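Local coordinates for protein glucose-6-phosphate dehydrogenase (Trypanosoma cruzi, PDB 5AQ1) that catalyses the oxidation of glucose 6-phosphate with an NADP-type cofactor, the entry step of the pentose phosphate pathway, and is seen here with substrate and NADPH, at residues D210-K215 / T275-L280; K215-N220 / I398-S403; Q244-E249 / L373-I378; M406-T411 / T424-T429. One frame throughout, in Å; residues are numbered along the deposited sequence.

Interaction 1 of 4, residues D210-K215 / T275-L280; sequences DHYLGK and TQILSL. With BG6 (6-O-phosphono-beta-D-glucopyranose), chain F.
Bent at its second torsion (chi2 -68°), the side chain of Gln276 folds across the end of Leu213. The two side chains are nearly perpendicular, with Leu213 CD2 3.5 Å from Gln276 OE1. This joins helix 264-282 to the 3-10 turn after the last strand of the parallel nucleotide-binding sheet, a turn carrying the family's DHYLGKE substrate-binding sequence.

Leu213 CD2 also reaches Leu280 CD1 at 3.9 Å, while Ile277 CD1 lies at the edge of the Tyr212 ring, 4.2 Å from Tyr212 CD2. Asp210 and Gln276 run antiparallel alongside each other, Asp210 OD2 3.2 Å from Gln276 CG, their carboxylate and amide planes 73° apart. The polar ends turn to other partners: Gln276 OE1 to Lys298, Gln276 NE2 to Glu462, and Asp210 OD1 to His273, which in turn binds the sugar phosphate, so Asp210 acts as a second-shell residue.

The helix thus backs the turn through Leu213, Tyr212 and the polar pair Asp210/Gln276, while His211, Tyr212 (by a weak bond) and, just after the turn, Lys215 address the phosphate. Lys215 NZ donates to O2P of the ligand at 2.8 Å, and His211 NE2 gives the same oxygen an almost straight 2.7 Å bond, at 175°.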
# COMPACT_ATOMS: atom_id res chain seq x y z
N ASP B 210 11.84 33.92 -1.15
CA ASP B 210 11.20 33.43 -2.36
C ASP B 210 9.71 33.66 -2.14
O ASP B 210 9.07 32.92 -1.39
CB ASP B 210 11.49 31.95 -2.60
CG ASP B 210 10.97 31.46 -3.93
OD1 ASP B 210 9.85 31.86 -4.33
OD2 ASP B 210 11.67 30.66 -4.58
N HIS B 211 9.17 34.70 -2.77
CA HIS B 211 7.88 35.23 -2.34
C HIS B 211 6.70 34.30 -2.62
O HIS B 211 5.63 34.48 -2.06
CB HIS B 211 7.65 36.65 -2.90
CG HIS B 211 7.02 36.69 -4.25
ND1 HIS B 211 7.75 36.62 -5.42
CD2 HIS B 211 5.73 36.83 -4.63
CE1 HIS B 211 6.94 36.70 -6.45
NE2 HIS B 211 5.70 36.83 -6.00
N TYR B 212 6.91 33.28 -3.46
CA TYR B 212 5.88 32.27 -3.67
C TYR B 212 5.55 31.48 -2.40
O TYR B 212 4.42 31.01 -2.24
CB TYR B 212 6.26 31.34 -4.83
CG TYR B 212 5.79 31.86 -6.17
CD1 TYR B 212 5.88 33.21 -6.49
CD2 TYR B 212 5.26 30.99 -7.12
CE1 TYR B 212 5.44 33.69 -7.71
CE2 TYR B 212 4.83 31.46 -8.34
CZ TYR B 212 4.91 32.81 -8.63
OH TYR B 212 4.48 33.28 -9.85
N LEU B 213 6.51 31.38 -1.48
CA LEU B 213 6.29 30.74 -0.18
C LEU B 213 5.37 31.52 0.77
O LEU B 213 5.06 31.04 1.85
CB LEU B 213 7.62 30.47 0.51
CG LEU B 213 8.61 29.53 -0.19
CD1 LEU B 213 9.92 29.49 0.59
CD2 LEU B 213 8.02 28.13 -0.33
N GLY B 214 4.97 32.73 0.37
CA GLY B 214 3.99 33.50 1.14
C GLY B 214 2.57 33.43 0.59
O GLY B 214 1.65 34.02 1.16
N LYS B 215 2.39 32.71 -0.52
CA LYS B 215 1.08 32.59 -1.16
C LYS B 215 0.24 31.53 -0.46
O LYS B 215 0.74 30.45 -0.15
CB LYS B 215 1.23 32.25 -2.65
CG LYS B 215 1.85 33.36 -3.47
CD LYS B 215 1.71 33.11 -4.97
CE LYS B 215 2.45 34.15 -5.79
NZ LYS B 215 1.80 35.49 -5.71
N THR B 275 10.66 25.40 -8.19
CA THR B 275 11.49 24.42 -7.48
C THR B 275 11.13 24.39 -5.99
O THR B 275 11.16 23.34 -5.36
CB THR B 275 12.99 24.72 -7.66
OG1 THR B 275 13.31 24.69 -9.05
CG2 THR B 275 13.85 23.68 -6.92
N GLN B 276 10.78 25.55 -5.42
CA GLN B 276 10.28 25.60 -4.05
C GLN B 276 9.00 24.78 -3.92
O GLN B 276 8.86 23.97 -3.00
CB GLN B 276 10.01 27.05 -3.63
CG GLN B 276 11.24 27.80 -3.15
CD GLN B 276 11.79 27.27 -1.85
OE1 GLN B 276 11.09 26.60 -1.08
NE2 GLN B 276 13.06 27.56 -1.57
N ILE B 277 8.07 25.01 -4.84
CA ILE B 277 6.83 24.24 -4.89
C ILE B 277 7.15 22.75 -5.08
O ILE B 277 6.58 21.91 -4.40
CB ILE B 277 5.89 24.75 -6.01
CG1 ILE B 277 5.30 26.11 -5.60
CG2 ILE B 277 4.76 23.76 -6.27
CD1 ILE B 277 4.68 26.88 -6.74
N LEU B 278 8.07 22.45 -6.00
CA LEU B 278 8.49 21.07 -6.23
C LEU B 278 8.95 20.40 -4.94
O LEU B 278 8.54 19.27 -4.65
CB LEU B 278 9.63 21.02 -7.26
CG LEU B 278 10.28 19.65 -7.49
CD1 LEU B 278 9.27 18.63 -8.00
CD2 LEU B 278 11.43 19.78 -8.47
N SER B 279 9.77 21.10 -4.17
CA SER B 279 10.34 20.55 -2.94
C SER B 279 9.26 20.27 -1.90
O SER B 279 9.31 19.26 -1.20
CB SER B 279 11.40 21.49 -2.35
OG SER B 279 10.81 22.66 -1.81
N LEU B 280 8.28 21.16 -1.80
CA LEU B 280 7.17 20.96 -0.87
C LEU B 280 6.29 19.77 -1.27
O LEU B 280 5.79 19.05 -0.40
CB LEU B 280 6.32 22.23 -0.77
CG LEU B 280 7.01 23.43 -0.12
CD1 LEU B 280 6.23 24.70 -0.37
CD2 LEU B 280 7.20 23.21 1.38
C1 BG6 F . 9.15 37.56 -9.89
C2 BG6 F . 9.79 37.34 -11.26
O1 BG6 F . 9.93 36.92 -8.87
O5 BG6 F . 7.83 37.01 -9.88
C3 BG6 F . 8.91 37.98 -12.33
O2 BG6 F . 11.10 37.91 -11.29
C4 BG6 F . 7.52 37.37 -12.23
O3 BG6 F . 9.44 37.76 -13.64
C5 BG6 F . 6.95 37.62 -10.84
O4 BG6 F . 6.68 37.95 -13.23
C6 BG6 F . 5.54 37.06 -10.70
O6 BG6 F . 5.10 37.12 -9.35
P BG6 F . 3.55 36.92 -8.99
O1P BG6 F . 3.18 35.59 -9.61
O2P BG6 F . 3.50 36.90 -7.49
O3P BG6 F . 2.88 38.12 -9.63

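Interaction 2 of 4, residues K215-N220 / I398-S403; sequences KEMVQN and IRAQPS. With BG6 (6-O-phosphono-beta-D-glucopyranose), chain F.
Lys215, at the N-cap position of helix 216-219, reaches Gln401 with an outstretched chain that bends only at its last torsion (chi4 -69°). That bend brings NZ into the carbonyl plane of the Gln401 amide, on a lone pair of OE1, at 3.1 Å. Gln401 uses both ends of its amide: OE1 takes the lysine proton, and NE2 donates to O1P of the sugar phosphate at 2.9 Å with an angle of 158°. The rotation of the amide is therefore fixed, and the glutamine links the lysine to the anion that both of them bind.

Glu216 turns to Lys413 of the second subunit in a salt bridge. Met217 then carries the apolar part of the contact. Its CB lies 3.8 Å from Ile398 CG2 and 4.0 Å from Ala400 CB, while its CG approaches Arg399 O at 3.5 Å. A water completes the link between the backbones, accepting from Met217 N at 3.1 Å and donating to Ala400 O at 2.8 Å. Further along, Asn220 OD1 accepts a hydrogen bond from the backbone N of Lys413 of the second subunit.

On the strand, Ala400 and Gln401 both face Leu374, a classic beta bulge. Lys215 at the helix N-cap and Gln401 at the bulged strand end supply part of the phosphate site of glucose-6-phosphate dehydrogenase, close to the subunit interface.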
# COMPACT_ATOMS: atom_id res chain seq x y z
N LYS B 215 2.39 32.71 -0.52
CA LYS B 215 1.08 32.59 -1.16
C LYS B 215 0.24 31.53 -0.46
O LYS B 215 0.74 30.45 -0.15
CB LYS B 215 1.23 32.25 -2.65
CG LYS B 215 1.85 33.36 -3.47
CD LYS B 215 1.71 33.11 -4.97
CE LYS B 215 2.45 34.15 -5.79
NZ LYS B 215 1.80 35.49 -5.71
N GLU B 216 -1.03 31.84 -0.24
CA GLU B 216 -1.93 31.00 0.56
C GLU B 216 -1.85 29.52 0.20
O GLU B 216 -1.63 28.67 1.07
CB GLU B 216 -3.38 31.48 0.40
CG GLU B 216 -4.40 30.70 1.21
CD GLU B 216 -4.19 30.83 2.71
OE1 GLU B 216 -3.84 31.93 3.18
OE2 GLU B 216 -4.39 29.82 3.42
N MET B 217 -2.01 29.20 -1.08
CA MET B 217 -2.12 27.81 -1.51
C MET B 217 -0.77 27.08 -1.51
O MET B 217 -0.75 25.85 -1.45
CB MET B 217 -2.79 27.71 -2.89
CG MET B 217 -4.16 28.36 -2.96
SD MET B 217 -5.31 27.93 -1.63
CE MET B 217 -5.51 26.18 -1.92
N VAL B 218 0.33 27.82 -1.58
CA VAL B 218 1.66 27.23 -1.45
C VAL B 218 1.93 26.91 0.02
O VAL B 218 2.48 25.85 0.34
CB VAL B 218 2.75 28.15 -2.03
CG1 VAL B 218 4.14 27.55 -1.84
CG2 VAL B 218 2.50 28.42 -3.50
N GLN B 219 1.55 27.82 0.92
CA GLN B 219 1.63 27.59 2.37
C GLN B 219 0.80 26.38 2.83
O GLN B 219 1.13 25.74 3.83
CB GLN B 219 1.19 28.83 3.15
CG GLN B 219 2.14 30.01 3.04
CD GLN B 219 1.75 31.16 3.95
OE1 GLN B 219 0.70 31.78 3.78
NE2 GLN B 219 2.60 31.45 4.94
N ASN B 220 -0.27 26.09 2.10
CA ASN B 220 -1.16 24.99 2.46
C ASN B 220 -0.70 23.61 1.98
O ASN B 220 -1.30 22.60 2.35
CB ASN B 220 -2.56 25.28 1.91
CG ASN B 220 -3.62 24.38 2.53
OD1 ASN B 220 -3.59 24.10 3.73
ND2 ASN B 220 -4.57 23.94 1.72
N ILE B 398 -4.36 22.14 -7.34
CA ILE B 398 -4.18 23.28 -6.43
C ILE B 398 -3.87 24.50 -7.29
O ILE B 398 -2.83 24.54 -7.95
CB ILE B 398 -3.04 23.04 -5.43
CG1 ILE B 398 -3.35 21.84 -4.53
CG2 ILE B 398 -2.79 24.28 -4.58
CD1 ILE B 398 -2.12 21.20 -3.93
N ARG B 399 -4.77 25.47 -7.30
CA ARG B 399 -4.58 26.72 -8.05
C ARG B 399 -4.28 27.85 -7.07
O ARG B 399 -5.13 28.23 -6.28
CB ARG B 399 -5.82 27.05 -8.88
CG ARG B 399 -5.61 28.22 -9.83
CD ARG B 399 -6.80 28.47 -10.74
NE ARG B 399 -7.99 28.88 -9.99
CZ ARG B 399 -9.19 28.31 -10.07
NH1 ARG B 399 -9.42 27.28 -10.88
NH2 ARG B 399 -10.19 28.78 -9.33
N ALA B 400 -3.06 28.38 -7.14
CA ALA B 400 -2.64 29.45 -6.23
C ALA B 400 -3.12 30.81 -6.71
O ALA B 400 -3.38 31.69 -5.90
CB ALA B 400 -1.13 29.44 -6.08
N GLN B 401 -3.21 30.98 -8.03
CA GLN B 401 -3.75 32.20 -8.62
C GLN B 401 -4.10 31.99 -10.10
O GLN B 401 -3.47 31.17 -10.77
CB GLN B 401 -2.74 33.35 -8.50
CG GLN B 401 -1.54 33.24 -9.44
CD GLN B 401 -0.29 33.92 -8.92
OE1 GLN B 401 -0.24 34.38 -7.77
NE2 GLN B 401 0.73 33.99 -9.76
N PRO B 402 -5.10 32.70 -10.62
CA PRO B 402 -5.98 33.57 -9.85
C PRO B 402 -7.08 32.76 -9.18
O PRO B 402 -7.16 31.55 -9.38
CB PRO B 402 -6.59 34.46 -10.93
CG PRO B 402 -6.68 33.58 -12.12
CD PRO B 402 -5.47 32.69 -12.05
N SER B 403 -7.90 33.44 -8.38
CA SER B 403 -9.06 32.82 -7.74
C SER B 403 -8.66 31.51 -7.07
O SER B 403 -9.09 30.42 -7.47
CB SER B 403 -10.16 32.59 -8.78
OG SER B 403 -11.31 32.03 -8.17
C1 BG6 F . 9.15 37.56 -9.89
C2 BG6 F . 9.79 37.34 -11.26
O1 BG6 F . 9.93 36.92 -8.87
O5 BG6 F . 7.83 37.01 -9.88
C3 BG6 F . 8.91 37.98 -12.33
O2 BG6 F . 11.10 37.91 -11.29
C4 BG6 F . 7.52 37.37 -12.23
O3 BG6 F . 9.44 37.76 -13.64
C5 BG6 F . 6.95 37.62 -10.84
O4 BG6 F . 6.68 37.95 -13.23
C6 BG6 F . 5.54 37.06 -10.70
O6 BG6 F . 5.10 37.12 -9.35
P BG6 F . 3.55 36.92 -8.99
O1P BG6 F . 3.18 35.59 -9.61
O2P BG6 F . 3.50 36.90 -7.49
O3P BG6 F . 2.88 38.12 -9.63
O HOH W 1 -2.29 31.25 -3.38

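Interaction 3 of 4, residues Q244-E249 / L373-I378; sequences QITFKE and LLDIRI. With BG6 (6-O-phosphono-beta-D-glucopyranose), chain F.
Thr246 and Asp375 face each other as a hydrogen-bonded pair, Thr246 N meeting Asp375 O at 3.0 Å, and Phe247 follows with Leu374 as a non-hydrogen-bonded pair. Six backbone hydrogen bonds in all tie strand 244-248 to strand 373-378, which run antiparallel at 177° with their axes 4.7 Å apart.

The tightly packed side bears Ile245, Phe247, Leu374 and Ile376. Helix 264-282 covers this face, with Val269 on Phe247 and Ile277 on Ile376, and Tyr212 fills in beside Phe247 and Leu374. Between the strands themselves the apolar touch is light, Phe247 CB to Leu374 CD1 being 4.5 Å.

The other face is mostly polar, partly exposed at Lys248, Leu373 and Arg377. Here the side chains of Thr246 and Asp375 rise together, and a water is hydrogen-bonded to Gln244 NE2 at 3.0 Å and Thr246 OG1 at 2.7 Å; it also lies within bonding distance (2.8 Å) of Asp375 OD1, which competes with other acceptors for its protons. Thr246 OG1 has Arg364 as its main partner. Arg377 NE meets Asp375 OD2 at 2.9 Å from above the carboxylate plane, in a salt bridge, and Arg377 NH1 turns to Glu395.

Just past the paired region, Glu249 OE2 accepts from O4 of the sugar at 2.6 Å. The salt bridge of Glu249 OE1 with Lys367 fixes the carboxylate, consistent with OE2 serving as acceptor for the sugar hydroxyl.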
# COMPACT_ATOMS: atom_id res chain seq x y z
N GLN B 244 2.37 17.93 -12.57
CA GLN B 244 2.63 19.10 -13.41
C GLN B 244 2.57 20.37 -12.57
O GLN B 244 1.61 20.58 -11.83
CB GLN B 244 1.63 19.18 -14.56
CG GLN B 244 2.06 20.13 -15.67
CD GLN B 244 0.98 20.35 -16.71
OE1 GLN B 244 1.18 20.05 -17.89
NE2 GLN B 244 -0.16 20.87 -16.29
N ILE B 245 3.59 21.21 -12.71
CA ILE B 245 3.64 22.52 -12.06
C ILE B 245 3.71 23.58 -13.15
O ILE B 245 4.63 23.56 -13.98
CB ILE B 245 4.86 22.63 -11.11
CG1 ILE B 245 4.80 21.54 -10.04
CG2 ILE B 245 4.89 24.00 -10.45
CD1 ILE B 245 6.08 21.37 -9.25
N THR B 246 2.75 24.49 -13.15
CA THR B 246 2.54 25.42 -14.27
C THR B 246 2.55 26.89 -13.85
O THR B 246 1.89 27.28 -12.90
CB THR B 246 1.21 25.12 -14.97
OG1 THR B 246 1.22 23.77 -15.44
CG2 THR B 246 0.98 26.07 -16.14
N PHE B 247 3.30 27.69 -14.60
CA PHE B 247 3.35 29.14 -14.43
C PHE B 247 3.07 29.78 -15.78
O PHE B 247 3.74 29.49 -16.77
CB PHE B 247 4.73 29.55 -13.90
CG PHE B 247 5.01 31.02 -13.97
CD1 PHE B 247 5.56 31.59 -15.11
CD2 PHE B 247 4.75 31.85 -12.88
CE1 PHE B 247 5.83 32.95 -15.18
CE2 PHE B 247 5.02 33.21 -12.94
CZ PHE B 247 5.56 33.76 -14.09
N LYS B 248 2.06 30.64 -15.83
CA LYS B 248 1.74 31.41 -17.03
C LYS B 248 1.51 32.87 -16.69
O LYS B 248 0.98 33.19 -15.63
CB LYS B 248 0.48 30.87 -17.70
CG LYS B 248 0.50 29.40 -18.06
CD LYS B 248 -0.73 29.09 -18.89
CE LYS B 248 -0.96 27.60 -19.07
NZ LYS B 248 -2.29 27.38 -19.69
N GLU B 249 1.90 33.75 -17.60
CA GLU B 249 1.62 35.18 -17.49
C GLU B 249 1.23 35.71 -18.85
O GLU B 249 1.72 35.22 -19.88
CB GLU B 249 2.85 35.94 -16.98
CG GLU B 249 2.98 35.96 -15.46
CD GLU B 249 4.23 36.70 -14.99
OE1 GLU B 249 5.09 37.03 -15.83
OE2 GLU B 249 4.35 36.95 -13.77
N LEU B 373 -1.69 32.23 -14.74
CA LEU B 373 -1.99 31.02 -13.98
C LEU B 373 -0.79 30.52 -13.19
O LEU B 373 0.34 30.57 -13.65
CB LEU B 373 -2.44 29.90 -14.92
CG LEU B 373 -2.81 28.56 -14.27
CD1 LEU B 373 -4.02 28.70 -13.36
CD2 LEU B 373 -3.07 27.50 -15.33
N LEU B 374 -1.08 30.07 -11.97
CA LEU B 374 -0.15 29.26 -11.20
C LEU B 374 -0.94 28.12 -10.61
O LEU B 374 -1.76 28.33 -9.71
CB LEU B 374 0.51 30.08 -10.08
CG LEU B 374 1.49 29.32 -9.17
CD1 LEU B 374 2.72 28.87 -9.95
CD2 LEU B 374 1.90 30.19 -8.00
N ASP B 375 -0.73 26.91 -11.12
CA ASP B 375 -1.40 25.74 -10.55
C ASP B 375 -0.51 24.51 -10.46
O ASP B 375 0.51 24.39 -11.14
CB ASP B 375 -2.75 25.45 -11.25
CG ASP B 375 -2.61 24.81 -12.63
OD1 ASP B 375 -1.48 24.56 -13.11
OD2 ASP B 375 -3.66 24.55 -13.26
N ILE B 376 -0.94 23.60 -9.59
CA ILE B 376 -0.27 22.34 -9.36
C ILE B 376 -1.28 21.26 -9.69
O ILE B 376 -2.42 21.31 -9.23
CB ILE B 376 0.15 22.21 -7.88
CG1 ILE B 376 1.12 23.34 -7.50
CG2 ILE B 376 0.79 20.86 -7.60
CD1 ILE B 376 1.17 23.61 -6.01
N ARG B 377 -0.88 20.29 -10.51
CA ARG B 377 -1.77 19.19 -10.88
C ARG B 377 -1.13 17.84 -10.56
O ARG B 377 -0.13 17.46 -11.16
CB ARG B 377 -2.13 19.28 -12.37
CG ARG B 377 -3.10 20.41 -12.67
CD ARG B 377 -3.12 20.76 -14.14
NE ARG B 377 -4.04 21.87 -14.42
CZ ARG B 377 -5.37 21.76 -14.52
NH1 ARG B 377 -5.97 20.59 -14.36
NH2 ARG B 377 -6.10 22.83 -14.78
N ILE B 378 -1.72 17.14 -9.59
CA ILE B 378 -1.31 15.79 -9.24
C ILE B 378 -2.23 14.82 -9.98
O ILE B 378 -3.35 14.55 -9.52
CB ILE B 378 -1.42 15.52 -7.72
CG1 ILE B 378 -0.78 16.66 -6.90
CG2 ILE B 378 -0.79 14.18 -7.36
CD1 ILE B 378 0.71 16.80 -7.09
C1 BG6 F . 9.15 37.56 -9.89
C2 BG6 F . 9.79 37.34 -11.26
O1 BG6 F . 9.93 36.92 -8.87
O5 BG6 F . 7.83 37.01 -9.88
C3 BG6 F . 8.91 37.98 -12.33
O2 BG6 F . 11.10 37.91 -11.29
C4 BG6 F . 7.52 37.37 -12.23
O3 BG6 F . 9.44 37.76 -13.64
C5 BG6 F . 6.95 37.62 -10.84
O4 BG6 F . 6.68 37.95 -13.23
C6 BG6 F . 5.54 37.06 -10.70
O6 BG6 F . 5.10 37.12 -9.35
P BG6 F . 3.55 36.92 -8.99
O1P BG6 F . 3.18 35.59 -9.61
O2P BG6 F . 3.50 36.90 -7.49
O3P BG6 F . 2.88 38.12 -9.63
O HOH W 2 0.03 22.24 -13.61

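Interaction 4 of 4, residues M406-T411 / T424-T429; sequences MYLKLT and TELDLT
The ring of Tyr407 is met obliquely by both of its cross-strand neighbours. Asp427 OD1 sits 3.9 Å from Tyr407 CD1, with the carboxylate turned 41° from the ring plane, and Glu425 CG lies 4.0 Å from Tyr407 CD2 in a side chain that runs alongside the tyrosine, its carboxylate 86° from the ring. With CG of Tyr407 between the backbone N and the carbonyl carbon (chi1 56°), both acids come to one side of the ring; Val397 and Arg399 of the neighbouring strand also touch the tyrosine. Asp427 OD2 accepts Thr429 OG1 on its syn lone pair at 2.7 Å, and Glu425 forms a salt bridge with Arg433 of the second subunit.

The face opposite Tyr407 is apolar. Leu410 CD1 lies beside Thr424 CG2 at 3.7 Å, and Leu426 CD1 touches both Leu410 CD2 (4.2 Å) and Leu408 CD2 (4.3 Å). Here Leu426 packs on Leu428 of the second subunit and Leu428 on its Leu426, while Thr424 OG1 bonds to its Tyr434.

Six backbone hydrogen bonds complete an antiparallel beta hairpin, the outermost strand pair of the mixed sheet within this chain; backbone bonds from Asp427 to the second subunit make it part of the subunit interface.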
# COMPACT_ATOMS: atom_id res chain seq x y z
N MET B 406 -8.65 24.73 -4.35
CA MET B 406 -8.21 23.34 -4.43
C MET B 406 -9.41 22.50 -4.84
O MET B 406 -10.50 22.63 -4.27
CB MET B 406 -7.65 22.87 -3.08
CG MET B 406 -7.05 21.47 -3.11
SD MET B 406 -6.01 21.03 -1.70
CE MET B 406 -7.23 20.93 -0.40
N TYR B 407 -9.23 21.65 -5.85
CA TYR B 407 -10.30 20.74 -6.24
C TYR B 407 -9.78 19.40 -6.74
O TYR B 407 -8.66 19.29 -7.24
CB TYR B 407 -11.24 21.38 -7.27
CG TYR B 407 -10.60 21.92 -8.54
CD1 TYR B 407 -10.08 23.21 -8.59
CD2 TYR B 407 -10.54 21.15 -9.69
CE1 TYR B 407 -9.50 23.71 -9.75
CE2 TYR B 407 -9.97 21.64 -10.85
CZ TYR B 407 -9.45 22.91 -10.88
OH TYR B 407 -8.89 23.39 -12.04
N LEU B 408 -10.62 18.38 -6.57
CA LEU B 408 -10.30 17.00 -6.93
C LEU B 408 -11.20 16.54 -8.07
O LEU B 408 -12.41 16.38 -7.90
CB LEU B 408 -10.48 16.09 -5.71
CG LEU B 408 -10.24 14.60 -5.91
CD1 LEU B 408 -8.79 14.33 -6.27
CD2 LEU B 408 -10.63 13.85 -4.64
N LYS B 409 -10.60 16.34 -9.24
CA LYS B 409 -11.35 15.90 -10.41
C LYS B 409 -11.52 14.39 -10.35
O LYS B 409 -10.54 13.66 -10.19
CB LYS B 409 -10.61 16.28 -11.69
CG LYS B 409 -10.42 17.77 -11.87
CD LYS B 409 -9.52 18.07 -13.06
CE LYS B 409 -10.25 17.90 -14.38
NZ LYS B 409 -9.36 18.17 -15.54
N LEU B 410 -12.76 13.93 -10.49
CA LEU B 410 -13.05 12.51 -10.49
C LEU B 410 -14.23 12.18 -11.40
O LEU B 410 -14.88 13.08 -11.94
CB LEU B 410 -13.29 12.00 -9.06
CG LEU B 410 -13.96 12.88 -8.01
CD1 LEU B 410 -15.33 13.35 -8.46
CD2 LEU B 410 -14.08 12.14 -6.69
N THR B 411 -14.49 10.89 -11.58
CA THR B 411 -15.59 10.42 -12.40
C THR B 411 -16.81 10.09 -11.53
O THR B 411 -16.67 9.56 -10.43
CB THR B 411 -15.17 9.18 -13.20
OG1 THR B 411 -14.09 9.53 -14.07
CG2 THR B 411 -16.32 8.63 -14.03
N THR B 424 -16.31 15.27 -13.02
CA THR B 424 -16.79 16.38 -12.19
C THR B 424 -15.71 16.73 -11.15
O THR B 424 -14.57 16.27 -11.27
CB THR B 424 -18.14 16.01 -11.52
OG1 THR B 424 -18.65 17.14 -10.80
CG2 THR B 424 -18.00 14.82 -10.58
N GLU B 425 -16.04 17.57 -10.17
CA GLU B 425 -15.07 17.98 -9.13
C GLU B 425 -15.68 18.04 -7.75
O GLU B 425 -16.87 18.31 -7.59
CB GLU B 425 -14.49 19.37 -9.41
CG GLU B 425 -14.07 19.64 -10.85
CD GLU B 425 -15.23 20.06 -11.73
OE1 GLU B 425 -16.14 20.76 -11.23
OE2 GLU B 425 -15.25 19.66 -12.91
N LEU B 426 -14.85 17.78 -6.74
CA LEU B 426 -15.12 18.21 -5.38
C LEU B 426 -14.31 19.47 -5.21
O LEU B 426 -13.08 19.44 -5.30
CB LEU B 426 -14.70 17.15 -4.37
CG LEU B 426 -15.27 15.74 -4.57
CD1 LEU B 426 -14.71 14.82 -3.50
CD2 LEU B 426 -16.79 15.72 -4.54
N ASP B 427 -14.99 20.59 -4.98
CA ASP B 427 -14.38 21.91 -5.11
C ASP B 427 -14.26 22.66 -3.78
O ASP B 427 -15.13 22.56 -2.92
CB ASP B 427 -15.21 22.74 -6.08
CG ASP B 427 -14.62 24.11 -6.34
OD1 ASP B 427 -13.57 24.17 -7.02
OD2 ASP B 427 -15.20 25.11 -5.85
N LEU B 428 -13.16 23.39 -3.63
CA LEU B 428 -13.00 24.37 -2.56
C LEU B 428 -12.41 25.63 -3.19
O LEU B 428 -11.19 25.72 -3.39
CB LEU B 428 -12.09 23.85 -1.45
CG LEU B 428 -11.66 24.85 -0.35
CD1 LEU B 428 -12.86 25.42 0.38
CD2 LEU B 428 -10.70 24.20 0.63
N THR B 429 -13.28 26.57 -3.53
CA THR B 429 -12.88 27.88 -4.06
C THR B 429 -12.96 28.90 -2.93
O THR B 429 -14.04 29.16 -2.40
CB THR B 429 -13.79 28.30 -5.23
OG1 THR B 429 -13.75 27.30 -6.25
CG2 THR B 429 -13.33 29.62 -5.83

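Overall arrangement
From the N terminus, the chain leaves the parallel nucleotide-binding sheet and enters the 210-220 region, where interactions 1 and 2 both start and share Lys215. Interaction 3 opens next, at strand 240-248, before helix 264-282 returns to close interaction 1, so 1 and 3 cross; 1 also crosses 2. Strand 373-380 then closes interaction 3, and strand 395-401 closes interaction 2, whose long loop encloses all of 3. Interaction 4 follows in series as a short local hairpin. The first three meet around the sugar phosphate and tie the nucleotide-binding part to the mixed sheet, which 2, 3 and 4 span from the pocket to the subunit interface.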